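Side-chain contacts in SnoaL-like domain-containing protein (Silicibacter pomeroyi, PDB 3FLJ), which is of unknown function but has the cystatin-like alpha+beta fold of SnoaL-like proteins, whose relatives include enzymes and ligand-binding proteins that use a pocket in this fold: residues Ile24-Met27 against Gln28-Ala32; Lys33-Glu36 against Ser37-His40. One frame throughout, in Å; residues are numbered along the deposited sequence. Where two conformers were deposited one is given.

Interaction 1: Ile24-Met27 against Gln28-Ala32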
# COMPACT_ATOMS: atom_id res chain seq x y z
N ILE A 24 -1.29 3.60 17.87
CA ILE A 24 -1.21 2.53 16.87
C ILE A 24 -1.85 1.24 17.44
O ILE A 24 -2.59 0.58 16.72
CB ILE A 24 0.26 2.29 16.38
CG1 ILE A 24 0.82 3.58 15.75
CG2 ILE A 24 0.36 1.11 15.41
CD1 ILE A 24 0.08 4.10 14.53
N ALA A 25 -1.59 0.92 18.71
CA ALA A 25 -2.24 -0.22 19.40
C ALA A 25 -3.77 -0.04 19.45
O ALA A 25 -4.51 -0.97 19.08
CB ALA A 25 -1.67 -0.41 20.82
N ARG A 26 -4.22 1.16 19.87
CA ARG A 26 -5.66 1.48 19.96
C ARG A 26 -6.36 1.45 18.59
O ARG A 26 -7.49 0.96 18.48
CB ARG A 26 -5.87 2.82 20.70
CG ARG A 26 -7.34 3.25 20.96
CD ARG A 26 -8.21 2.17 21.62
NE ARG A 26 -9.55 2.67 21.91
CZ ARG A 26 -10.63 1.92 22.20
NH1 ARG A 26 -10.58 0.58 22.27
NH2 ARG A 26 -11.80 2.53 22.43
N MSE A 27 -5.69 1.96 17.57
CA MSE A 27 -6.20 1.99 16.19
C MSE A 27 -6.55 0.60 15.62
O MSE A 27 -7.54 0.47 14.90
CB MSE A 27 -5.14 2.66 15.31
CG MSE A 27 -5.39 2.79 13.89
SE MSE A 27 -3.77 3.46 13.13
CE MSE A 27 -4.48 3.27 11.43
N GLN A 28 -5.74 -0.42 15.95
CA GLN A 28 -5.94 -1.80 15.46
C GLN A 28 -7.29 -2.36 15.90
O GLN A 28 -8.07 -2.83 15.07
CB GLN A 28 -4.83 -2.73 15.92
CG GLN A 28 -3.51 -2.46 15.26
CD GLN A 28 -2.39 -3.26 15.89
OE1 GLN A 28 -1.44 -2.69 16.43
NE2 GLN A 28 -2.51 -4.58 15.86
N GLU A 29 -7.53 -2.28 17.20
CA GLU A 29 -8.80 -2.72 17.80
C GLU A 29 -10.07 -1.94 17.38
O GLU A 29 -11.16 -2.53 17.40
CB GLU A 29 -8.68 -2.88 19.34
CG GLU A 29 -8.18 -1.66 20.19
CD GLU A 29 -7.77 -2.01 21.64
OE1 GLU A 29 -7.67 -3.21 22.00
OE2 GLU A 29 -7.51 -1.06 22.42
N VAL A 30 -9.93 -0.68 16.93
CA VAL A 30 -11.05 0.23 16.60
C VAL A 30 -11.36 0.39 15.09
O VAL A 30 -12.54 0.42 14.72
CB VAL A 30 -10.77 1.64 17.24
CG1 VAL A 30 -11.74 2.70 16.77
CG2 VAL A 30 -10.81 1.54 18.75
N VAL A 31 -10.33 0.56 14.26
CA VAL A 31 -10.47 0.74 12.78
C VAL A 31 -11.14 -0.48 12.09
O VAL A 31 -11.97 -0.29 11.18
CB VAL A 31 -9.11 1.12 12.09
CG1 VAL A 31 -9.18 1.10 10.56
CG2 VAL A 31 -8.67 2.50 12.55
N ALA A 32 -10.76 -1.68 12.55
CA ALA A 32 -11.35 -2.97 12.10
C ALA A 32 -12.89 -2.95 12.22
O ALA A 32 -13.60 -3.09 11.21
CB ALA A 32 -10.76 -4.15 12.91

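Interaction 2: Lys33-Glu36 against Ser37-His40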
# COMPACT_ATOMS: atom_id res chain seq x y z
N LYS A 33 -13.36 -2.69 13.45
CA LYS A 33 -14.81 -2.61 13.79
C LYS A 33 -15.59 -1.50 13.07
O LYS A 33 -16.82 -1.60 12.96
CB LYS A 33 -15.02 -2.39 15.30
CG LYS A 33 -14.51 -3.49 16.22
CD LYS A 33 -14.71 -3.09 17.68
CE LYS A 33 -14.03 -4.06 18.63
NZ LYS A 33 -14.14 -3.59 20.05
N GLY A 34 -14.89 -0.45 12.60
CA GLY A 34 -15.54 0.71 11.95
C GLY A 34 -16.46 1.50 12.88
O GLY A 34 -17.48 2.04 12.41
N ASP A 35 -16.14 1.55 14.19
CA ASP A 35 -16.93 2.28 15.19
C ASP A 35 -16.45 3.73 15.11
O ASP A 35 -15.34 4.04 15.55
CB ASP A 35 -16.77 1.71 16.62
CG ASP A 35 -17.75 2.33 17.65
OD1 ASP A 35 -18.54 3.26 17.36
OD2 ASP A 35 -17.73 1.84 18.81
N GLU A 36 -17.28 4.58 14.51
CA GLU A 36 -16.98 5.99 14.25
C GLU A 36 -16.61 6.80 15.49
O GLU A 36 -15.64 7.57 15.45
CB GLU A 36 -18.17 6.62 13.53
CG GLU A 36 -18.06 8.09 13.19
CD GLU A 36 -19.18 8.59 12.32
OE1 GLU A 36 -19.83 7.80 11.62
OE2 GLU A 36 -19.41 9.81 12.33
N SER A 37 -17.38 6.63 16.57
CA SER A 37 -17.14 7.30 17.85
C SER A 37 -15.75 6.98 18.43
O SER A 37 -15.07 7.88 18.93
CB SER A 37 -18.25 6.99 18.88
OG SER A 37 -18.41 5.59 19.07
N LEU A 38 -15.34 5.71 18.33
CA LEU A 38 -14.02 5.28 18.82
C LEU A 38 -12.85 5.74 17.92
O LEU A 38 -11.75 5.98 18.43
CB LEU A 38 -13.98 3.76 19.07
CG LEU A 38 -14.96 3.23 20.13
CD1 LEU A 38 -14.85 1.71 20.21
CD2 LEU A 38 -14.77 3.84 21.53
N ILE A 39 -13.10 5.86 16.62
CA ILE A 39 -12.10 6.37 15.66
C ILE A 39 -11.78 7.86 15.91
O ILE A 39 -10.61 8.22 15.90
CB ILE A 39 -12.55 6.14 14.16
CG1 ILE A 39 -12.62 4.64 13.82
CG2 ILE A 39 -11.59 6.81 13.18
CD1 ILE A 39 -13.46 4.30 12.59
N HIS A 40 -12.84 8.67 16.15
CA HIS A 40 -12.74 10.13 16.36
C HIS A 40 -11.60 10.55 17.33
O HIS A 40 -10.82 11.45 16.99
CB HIS A 40 -14.10 10.67 16.84
CG HIS A 40 -14.26 12.15 16.72
ND1 HIS A 40 -13.88 13.02 17.71
CD2 HIS A 40 -14.80 12.90 15.74
CE1 HIS A 40 -14.17 14.26 17.34
NE2 HIS A 40 -14.72 14.21 16.15

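Interaction 1: Ile24-Met27 against Gln28-Ala32
R26 and M27 meet V30, E29 and V31 one turn further on, in an i to i+3 and i to i+4 contact along helix 22-31. This helix packs on the curved sheet of the cystatin-like fold. On the flank facing L38 and L42 the R26 guanidinium lies with one face over the V30 methyl CG2, 3.5 Å from CZ. The carboxylate of E29 comes to the edge of the same group, its plane turned 86° from the guanidinium. The salt bridge is long and weak, R26 NH1 to E29 OE2 3.5 Å, though the N-H points well at the oxygen. With chi1 at -176° the chain of R26 starts out opposite the backbone N; the bend at chi2 (51°) then brings the guanidinium to V30. R26 was deposited in two conformers, so its contacts hold for the one described and are less certain.

M27, a selenomethionine, lies alongside V31 with both side chains pointing the same way. Its CG is 3.6 Å from V31 CG2. V31 N also donates to M27 O at 2.9 Å. The other backbone bonds are weak. Q28 N is shared between I24 O and A25 O, and V30 N between R26 O and M27 O, so i+3 and i+4 bonding is mixed along this turn. I24, M27, Q28 and V31 touch the sheet, while V30 packs on L38 and I39. E29 is exposed beside R26. The long salt bridge and the methyl against the guanidinium suggest that packing, as much as charge, places R26.

Interaction 2: Lys33-Glu36 against Ser37-His40
After helix 22-31 the chain turns through G34, whose positive phi (64°) favours glycine, and D35 then takes the N-cap position of helix 36-40. Two backbone bonds set the first turn: I39 N to D35 O, and H40 N to E36 O, each 3.1 Å. The D35 carboxylate reaches forward over this turn. Its OD1 accepts the hydroxyl of S37, with OG 2.9 Å away and approaching from above the carboxylate plane, 47° out of it. S37 can reach it because chi1 (56°) sets OG between its own backbone N and carbonyl carbon. The other oxygen, D35 OD2, lies against the L38 side chain, 3.2 Å from methyl CD1. I39 brings CG1 to 3.3 Å from D35 O, so its side chain lies beside the carbonyl that its own N-H binds. Replacing D35 by an alanine would probably leave the S37 hydroxyl without this acceptor and uncover part of the L38 side chain.

E36 has an extended chain, and its OE2 forms a salt bridge with R146. H40, in the conformer described, has NE2 hydrogen-bonded to D62. Helix 36-40 therefore lies between two longer helices: L38 and I39 pack on V30 of helix 22-31, while E36 and I39 touch A65, A66 and L68 of helix 61-74.

Interactions 1 and 2 follow each other along the chain, their centres about 9 Å apart, and they touch directly. V30 makes two of the contacts: its CG1 is 3.4 Å from L38 CB and also 3.4 Å from I39 N. In the conformer described, R26 NH2 is 3.4 Å from L38 CD2. One methyl of V30 thus packs on the guanidinium within interaction 1 while the other packs on the helix of interaction 2. The short link 33-35 joins the two helices. An unidentified ligand lies about 3 Å from the V31 side chain, between nearest atoms. It is probably from the crystallisation liquor, but it may mark a pocket beside interaction 1.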